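Local coordinates for protein terminal oxygenase component of carbazole 1,9a-dioxygenase (Nocardioides aromaticivorans, PDB 3GCF) that probably dihydroxylates carbazole as a Rieske nonheme iron terminal oxygenase, passing electrons from its [2Fe-2S] cluster to a mononuclear iron, at residues 61-65 and 66-70; 37-40 and 41-45; 147-150 and 151-155; 291-294 and 295-299. All coordinates share one frame; numbering follows the deposited sequence.

Interaction 1: residues 61-65 and 66-70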
# COMPACT_ATOMS: atom_id res chain seq x y z
N LEU A 61 -11.57 25.17 -1.32
CA LEU A 61 -11.81 26.48 -0.72
C LEU A 61 -11.06 27.56 -1.48
O LEU A 61 -9.98 27.33 -1.99
CB LEU A 61 -11.34 26.51 0.74
CG LEU A 61 -11.86 25.46 1.73
CD1 LEU A 61 -11.14 25.64 3.05
CD2 LEU A 61 -13.36 25.61 1.91
N THR A 62 -11.65 28.75 -1.54
CA THR A 62 -11.01 29.88 -2.19
C THR A 62 -11.63 31.15 -1.64
O THR A 62 -12.65 31.10 -0.95
CB THR A 62 -11.20 29.85 -3.72
OG1 THR A 62 -10.43 30.91 -4.31
CG2 THR A 62 -12.66 30.05 -4.09
N ARG A 63 -10.99 32.29 -1.89
CA ARG A 63 -11.54 33.56 -1.45
C ARG A 63 -11.89 34.34 -2.72
O ARG A 63 -11.02 34.62 -3.55
CB ARG A 63 -10.53 34.35 -0.61
CG ARG A 63 -11.11 35.64 -0.00
CD ARG A 63 -10.05 36.44 0.76
NE ARG A 63 -9.52 35.71 1.91
CZ ARG A 63 -10.18 35.50 3.05
NH1 ARG A 63 -11.41 35.98 3.20
NH2 ARG A 63 -9.61 34.81 4.03
N ALA A 64 -13.17 34.65 -2.88
CA ALA A 64 -13.66 35.39 -4.04
C ALA A 64 -14.32 36.69 -3.59
O ALA A 64 -15.31 36.68 -2.85
CB ALA A 64 -14.65 34.53 -4.81
N LYS A 65 -13.76 37.81 -4.03
CA LYS A 65 -14.27 39.12 -3.66
C LYS A 65 -14.28 39.27 -2.15
O LYS A 65 -15.23 39.79 -1.57
CB LYS A 65 -15.69 39.32 -4.21
CG LYS A 65 -15.78 39.33 -5.73
CD LYS A 65 -17.23 39.35 -6.18
CE LYS A 65 -17.34 39.40 -7.69
NZ LYS A 65 -18.76 39.33 -8.14
N GLY A 66 -13.22 38.78 -1.50
CA GLY A 66 -13.11 38.88 -0.06
C GLY A 66 -13.81 37.81 0.76
O GLY A 66 -13.58 37.71 1.96
N GLU A 67 -14.65 37.00 0.12
CA GLU A 67 -15.37 35.96 0.84
C GLU A 67 -14.89 34.55 0.54
O GLU A 67 -14.66 34.20 -0.61
CB GLU A 67 -16.86 36.05 0.53
CG GLU A 67 -17.52 37.28 1.10
CD GLU A 67 -18.90 37.49 0.53
OE1 GLU A 67 -19.64 36.49 0.38
OE2 GLU A 67 -19.26 38.65 0.23
N VAL A 68 -14.74 33.76 1.60
CA VAL A 68 -14.30 32.38 1.46
C VAL A 68 -15.47 31.56 0.94
O VAL A 68 -16.58 31.62 1.48
CB VAL A 68 -13.82 31.80 2.81
CG1 VAL A 68 -13.44 30.33 2.65
CG2 VAL A 68 -12.63 32.60 3.33
N LYS A 69 -15.23 30.80 -0.13
CA LYS A 69 -16.27 29.97 -0.72
C LYS A 69 -15.85 28.51 -0.66
O LYS A 69 -14.66 28.20 -0.72
CB LYS A 69 -16.49 30.37 -2.19
CG LYS A 69 -16.64 31.88 -2.44
CD LYS A 69 -17.82 32.48 -1.69
CE LYS A 69 -19.14 31.83 -2.09
NZ LYS A 69 -20.29 32.41 -1.35
N ALA A 70 -16.82 27.62 -0.55
CA ALA A 70 -16.54 26.19 -0.52
C ALA A 70 -17.38 25.48 -1.57
O ALA A 70 -18.61 25.58 -1.58
CB ALA A 70 -16.85 25.62 0.87
O HOH W 1 -18.26 40.30 -1.82

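Interaction 2: residues 37-40 and 41-45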
# COMPACT_ATOMS: atom_id res chain seq x y z
N PRO A 37 -14.52 22.71 11.30
CA PRO A 37 -13.49 23.60 10.77
C PRO A 37 -12.81 22.95 9.57
O PRO A 37 -12.63 21.73 9.53
CB PRO A 37 -12.53 23.77 11.96
CG PRO A 37 -12.68 22.46 12.69
CD PRO A 37 -14.17 22.23 12.65
N ALA A 38 -12.42 23.76 8.59
CA ALA A 38 -11.77 23.26 7.39
C ALA A 38 -10.34 23.79 7.28
O ALA A 38 -9.44 23.09 6.83
CB ALA A 38 -12.56 23.66 6.15
N ALA A 39 -10.16 25.03 7.70
CA ALA A 39 -8.86 25.66 7.60
C ALA A 39 -8.88 26.96 8.38
O ALA A 39 -9.90 27.32 8.97
CB ALA A 39 -8.54 25.95 6.14
N PHE A 40 -7.75 27.66 8.37
CA PHE A 40 -7.67 28.94 9.04
C PHE A 40 -7.86 30.02 7.98
O PHE A 40 -7.40 29.87 6.85
CB PHE A 40 -6.32 29.08 9.74
CG PHE A 40 -6.20 28.21 10.95
CD1 PHE A 40 -6.76 28.61 12.16
CD2 PHE A 40 -5.61 26.95 10.86
CE1 PHE A 40 -6.74 27.77 13.27
CE2 PHE A 40 -5.58 26.10 11.96
CZ PHE A 40 -6.15 26.51 13.17
N ASP A 41 -8.55 31.08 8.35
CA ASP A 41 -8.83 32.17 7.43
C ASP A 41 -7.59 32.72 6.73
O ASP A 41 -7.63 33.04 5.54
CB ASP A 41 -9.56 33.29 8.16
CG ASP A 41 -10.14 34.31 7.21
OD1 ASP A 41 -10.91 33.92 6.30
OD2 ASP A 41 -9.84 35.51 7.37
N HIS A 42 -6.49 32.84 7.46
CA HIS A 42 -5.28 33.38 6.88
C HIS A 42 -4.57 32.47 5.87
O HIS A 42 -3.56 32.85 5.29
CB HIS A 42 -4.32 33.83 7.99
CG HIS A 42 -4.81 35.04 8.74
ND1 HIS A 42 -4.11 35.61 9.78
CD2 HIS A 42 -5.93 35.78 8.59
CE1 HIS A 42 -4.79 36.65 10.24
NE2 HIS A 42 -5.90 36.78 9.53
N GLU A 43 -5.10 31.27 5.67
CA GLU A 43 -4.53 30.35 4.70
C GLU A 43 -5.04 30.73 3.32
O GLU A 43 -4.53 30.26 2.30
CB GLU A 43 -4.95 28.91 4.98
CG GLU A 43 -4.34 28.26 6.21
CD GLU A 43 -4.75 26.81 6.34
OE1 GLU A 43 -4.47 26.03 5.40
OE2 GLU A 43 -5.37 26.43 7.35
N LEU A 44 -6.07 31.57 3.29
CA LEU A 44 -6.69 31.97 2.03
C LEU A 44 -6.60 33.45 1.69
O LEU A 44 -7.26 34.29 2.30
CB LEU A 44 -8.16 31.57 2.03
CG LEU A 44 -8.52 30.09 2.03
CD1 LEU A 44 -9.74 29.85 2.92
CD2 LEU A 44 -8.80 29.64 0.60
N ALA A 45 -5.78 33.77 0.69
CA ALA A 45 -5.66 35.14 0.23
C ALA A 45 -6.61 35.20 -0.97
O ALA A 45 -7.05 34.16 -1.47
CB ALA A 45 -4.23 35.42 -0.21

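Interaction 3: residues 147-150 and 151-155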
# COMPACT_ATOMS: atom_id res chain seq x y z
N GLU A 147 -30.40 22.22 6.29
CA GLU A 147 -30.04 23.62 6.18
C GLU A 147 -29.18 23.87 7.41
O GLU A 147 -29.40 23.28 8.47
CB GLU A 147 -31.27 24.52 6.23
CG GLU A 147 -32.35 24.17 5.22
CD GLU A 147 -33.38 25.28 5.09
OE1 GLU A 147 -33.83 25.81 6.13
OE2 GLU A 147 -33.76 25.61 3.94
N PRO A 148 -28.19 24.75 7.30
CA PRO A 148 -27.34 25.02 8.45
C PRO A 148 -28.04 25.72 9.61
O PRO A 148 -28.94 26.53 9.41
CB PRO A 148 -26.22 25.87 7.86
CG PRO A 148 -26.91 26.62 6.76
CD PRO A 148 -27.77 25.55 6.13
N HIS A 149 -27.64 25.36 10.83
CA HIS A 149 -28.18 25.98 12.03
C HIS A 149 -27.07 26.91 12.51
O HIS A 149 -26.02 27.00 11.88
CB HIS A 149 -28.51 24.93 13.09
CG HIS A 149 -27.41 23.92 13.30
ND1 HIS A 149 -27.43 22.67 12.72
CD2 HIS A 149 -26.24 24.01 13.98
CE1 HIS A 149 -26.32 22.03 13.03
NE2 HIS A 149 -25.59 22.81 13.79
N ALA A 150 -27.30 27.59 13.63
CA ALA A 150 -26.31 28.52 14.17
C ALA A 150 -24.98 27.84 14.48
O ALA A 150 -24.95 26.78 15.10
CB ALA A 150 -26.86 29.18 15.43
N LEU A 151 -23.89 28.48 14.06
CA LEU A 151 -22.55 27.96 14.28
C LEU A 151 -22.28 27.71 15.76
O LEU A 151 -21.63 26.72 16.12
CB LEU A 151 -21.51 28.96 13.74
CG LEU A 151 -20.03 28.65 14.00
CD1 LEU A 151 -19.67 27.34 13.35
CD2 LEU A 151 -19.14 29.78 13.47
N SER A 152 -22.77 28.61 16.61
CA SER A 152 -22.58 28.52 18.06
C SER A 152 -23.07 27.21 18.66
O SER A 152 -22.66 26.84 19.76
CB SER A 152 -23.28 29.68 18.76
OG SER A 152 -24.69 29.59 18.59
N GLU A 153 -23.95 26.53 17.95
CA GLU A 153 -24.49 25.27 18.44
C GLU A 153 -23.50 24.12 18.33
O GLU A 153 -23.70 23.07 18.97
CB GLU A 153 -25.78 24.94 17.68
CG GLU A 153 -26.99 25.74 18.14
CD GLU A 153 -28.24 25.48 17.32
OE1 GLU A 153 -28.48 24.31 16.94
OE2 GLU A 153 -28.99 26.44 17.05
N ASP A 154 -22.44 24.30 17.54
CA ASP A 154 -21.44 23.26 17.35
C ASP A 154 -20.07 23.64 17.90
O ASP A 154 -19.05 23.09 17.47
CB ASP A 154 -21.30 22.91 15.86
CG ASP A 154 -22.56 22.29 15.30
OD1 ASP A 154 -23.24 21.54 16.03
OD2 ASP A 154 -22.87 22.54 14.11
N LEU A 155 -20.05 24.57 18.84
CA LEU A 155 -18.81 25.02 19.46
C LEU A 155 -18.95 25.03 20.98
O LEU A 155 -20.04 25.21 21.51
CB LEU A 155 -18.46 26.43 18.98
CG LEU A 155 -18.09 26.58 17.50
CD1 LEU A 155 -17.99 28.07 17.14
CD2 LEU A 155 -16.77 25.87 17.23
O HOH W 2 -30.02 27.76 14.84

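Interaction 4: residues 291-294 and 295-299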
# COMPACT_ATOMS: atom_id res chain seq x y z
N VAL A 291 -11.70 16.61 13.02
CA VAL A 291 -12.54 16.42 11.85
C VAL A 291 -12.15 15.21 11.02
O VAL A 291 -11.02 15.11 10.55
CB VAL A 291 -12.53 17.69 10.97
CG1 VAL A 291 -13.63 17.61 9.91
CG2 VAL A 291 -12.70 18.93 11.84
N PRO A 292 -13.09 14.28 10.82
CA PRO A 292 -12.79 13.09 10.03
C PRO A 292 -12.36 13.45 8.61
O PRO A 292 -12.94 14.35 7.99
CB PRO A 292 -14.11 12.32 10.04
CG PRO A 292 -14.82 12.83 11.26
CD PRO A 292 -14.50 14.29 11.25
N ILE A 293 -11.34 12.77 8.10
CA ILE A 293 -10.87 12.98 6.74
C ILE A 293 -11.43 11.77 6.00
O ILE A 293 -12.13 11.90 5.00
CB ILE A 293 -9.34 12.99 6.66
CG1 ILE A 293 -8.81 14.29 7.28
CG2 ILE A 293 -8.89 12.85 5.21
CD1 ILE A 293 -7.30 14.33 7.44
N SER A 294 -11.12 10.59 6.53
CA SER A 294 -11.59 9.33 5.98
C SER A 294 -11.97 8.47 7.18
O SER A 294 -12.10 8.96 8.30
CB SER A 294 -10.49 8.64 5.17
OG SER A 294 -9.40 8.28 6.01
N GLU A 295 -12.16 7.18 6.95
CA GLU A 295 -12.53 6.28 8.04
C GLU A 295 -11.36 6.04 8.99
O GLU A 295 -11.55 5.65 10.14
CB GLU A 295 -13.03 4.94 7.48
CG GLU A 295 -14.41 5.00 6.80
CD GLU A 295 -14.36 5.49 5.35
OE1 GLU A 295 -13.29 5.94 4.87
OE2 GLU A 295 -15.42 5.42 4.68
N THR A 296 -10.14 6.28 8.51
CA THR A 296 -8.95 6.04 9.32
C THR A 296 -8.06 7.26 9.54
O THR A 296 -6.93 7.13 10.03
CB THR A 296 -8.07 4.94 8.66
OG1 THR A 296 -7.49 5.46 7.46
CG2 THR A 296 -8.91 3.72 8.31
N GLN A 297 -8.56 8.45 9.20
CA GLN A 297 -7.76 9.66 9.35
C GLN A 297 -8.59 10.85 9.80
O GLN A 297 -9.80 10.90 9.56
CB GLN A 297 -7.09 10.00 8.01
CG GLN A 297 -6.29 8.85 7.40
CD GLN A 297 -5.91 9.11 5.94
OE1 GLN A 297 -6.78 9.24 5.08
NE2 GLN A 297 -4.62 9.17 5.66
N HIS A 298 -7.95 11.81 10.46
CA HIS A 298 -8.66 13.01 10.87
C HIS A 298 -7.73 14.21 10.88
O HIS A 298 -6.51 14.07 10.89
CB HIS A 298 -9.34 12.85 12.25
CG HIS A 298 -8.40 12.74 13.41
ND1 HIS A 298 -7.84 11.55 13.81
CD2 HIS A 298 -7.98 13.67 14.30
CE1 HIS A 298 -7.12 11.74 14.90
NE2 HIS A 298 -7.19 13.02 15.22
N GLU A 299 -8.33 15.40 10.85
CA GLU A 299 -7.57 16.63 10.87
C GLU A 299 -7.65 17.17 12.29
O GLU A 299 -8.73 17.49 12.79
CB GLU A 299 -8.14 17.65 9.89
CG GLU A 299 -7.27 18.88 9.71
CD GLU A 299 -6.01 18.61 8.89
OE1 GLU A 299 -5.78 17.45 8.50
OE2 GLU A 299 -5.24 19.57 8.63

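Interaction 1: residues 61-65 and 66-70
R63 arches over the end of a tight hairpin and sets the edge of its guanidinium against the carbonyl of G66, with R63 NH1 3.0 Å from G66 O. The oxygen lies in the guanidinium plane, but NH1 stands above the carbonyl plane of G66, off its lone pairs. The chain leaves with CG anti to the backbone N (chi1 -175°) and bends at chi3, which brings one guanidinium face against V68 CG2, 3.6 Å from R63 NH1. R63 NE is taken by L44 O, and R63 NH2 makes a salt bridge to D41. A leucine here would probably leave the D41 carboxylate and two carbonyls without these donors. Across the hairpin the backbones join in two antiparallel hydrogen-bonded pairs. K69 N lies 2.7 Å from T62 O, and T62 N answers at 3.2 Å from K69 O; A64 N is 2.8 Å from E67 O, and E67 N closes a type I' turn 3.1 Å from A64 O. At the turn, the E46 carboxylate receives K65 N and G66 N, while one water donates to both K65 O and E67 OE2. T62 OG1 bonds E48 O and K69 NZ pairs with D106; L61 CD2 rests on A70 CB at 3.6 Å. The strands are thus zipped by backbone amides, while one arginine spends its donors on the turn and on the neighbouring loop of the Rieske domain.

Interaction 2: residues 37-40 and 41-45
F40 and E43 grip each other twice where strand 34-40, an outer strand of the six-stranded antiparallel sheet of the Rieske domain, gives way to a short 3-10 segment. The strand arrives with A38 and A39 both facing V139, a classic beta bulge, and D41 opens the turn with its side chain leading away from the strand. H42 passes its N within 3.2 Å of F40 O at an angle too poor for a bond. E43 does the work. Its backbone N donates to F40 O at 2.9 Å, the step of a 3-10 turn. Its side chain, CG anti to the carbonyl carbon (chi1 -71°) and extended beyond, folds back onto the residue just before the 3-10 segment, where F40 N donates to E43 OE2 over 2.9 Å in a nearly straight bond (167°). The amide comes from above the carboxylate plane. E43 OE2 also lies at the edge of the F40 ring, 3.6 Å from F40 CD2, and meets A39 CB at 3.4 Å; E43 OE1 is salt-bridged to R170 on strand 164-173, a link to the catalytic domain. L44 N then bonds D41 O at 3.1 Å, the L44 side chain packs on L61 and V50, and A45 N goes to E48. One carboxylate therefore accepts the strand's last amide and pairs with an arginine, and this second partner would be expected to keep it ionised despite its apolar neighbours.

Interaction 3: residues 147-150 and 151-155
H149 and D154 meet through a His-carboxylate hydrogen bond, H149 NE2 lying 2.8 Å from D154 OD2 with an N-H...O angle of 152°. The acceptor is close to the ring edge, tilted 18° from its plane, and is itself approached from above the carboxylate plane; ring and carboxylate stand nearly at right angles. CG of H149 lies between the backbone N and the carbonyl carbon (chi1 47°), which folds the imidazole over the following residues. D154 is shared further: its OD1 takes H34 ND1, and OD2 also receives W35 N. A second bond is purely backbone, E153 N donating to A150 O at 3.0 Å, and D154 N follows with 2.9 Å to L151 O. These two i to i+3 bonds make the 3-10 turn of residues 151-153, in the loop that carries the chain from strand 138-143 to strand 164-173 of the catalytic domain's sheet. A glycine in place of H149 would probably leave D154 OD2 without its imidazole partner and open a gap beside F142 and W35, both of which meet the ring edge-to-face. One water accepts from A150 N and donates to E153 OE2. In the side-chain packing, E153 lays OE1 3.7 Å from H149 CD2, its carboxylate plane nearly parallel to the ring plane, and that oxygen is salt-bridged to R378. E153 OE2 meets A150 CB at 3.8 Å.

Interaction 4: residues 291-294 and 295-299
This beta hairpin joins strands 285-292 and 298-307 in the large antiparallel sheet of the catalytic domain, and S294 and Q297 tie its connecting loop together. V291 and E299 form the hydrogen-bonded pair, E299 N being 2.7 Å from V291 O and V291 N 3.1 Å from E299 O. P292 and H298 follow as a non-hydrogen-bonded pair. Q297 O is then gripped by two amides, I293 N at 2.8 Å in a nearly straight bond (171°) and S294 N in a weak one. The serine hydroxyl sits between backbone N and carbonyl carbon (chi1 64°), where S294 OG donates to Q297 OE1 over 2.9 Å, in the plane of that side-chain carbonyl and on a lone pair of OE1. The same S294 OG accepts T296 N at 3.3 Å, an ST turn. Q297 is thereby held at its oxygen, while NE2 goes to Q174. I293 lays its CD1 along the opposing backbone, 3.5 Å from H298 C, and touches E299 OE1 at 3.6 Å; that carboxylate also binds T172 and pairs with R170. Beside the hairpin, strand 164-173 bonds H298 through V173. Helix 177-184 offers W177 to P292 and H298, and H298 ND1 donates to S175 O. V291 leans on H36 and P37 of strand 34-40, and the backbones of P292 and I293 bond L55 and G56.

Interactions 1 and 2 lie 10 Å apart between centres in the Rieske domain and touch beyond the arginine bonds, T62 CA resting 3.6 Å from L44 CD2. Interaction 2 also reaches the catalytic domain: P37 O lies 3.6 Å from V291 CG2 of interaction 4, and R170 is salt-bridged to both E43 and E299, so one arginine of strand 164-173 joins the two contacts. Interaction 3, in the connection after strand 138-143, touches neither, its nearest atoms being about 6 Å from interaction 2 and about 9 Å from interaction 4. In interaction 4 the H298 side chain is about 11 Å from the mononuclear iron and about 8 Å from that of the iron ligand D337.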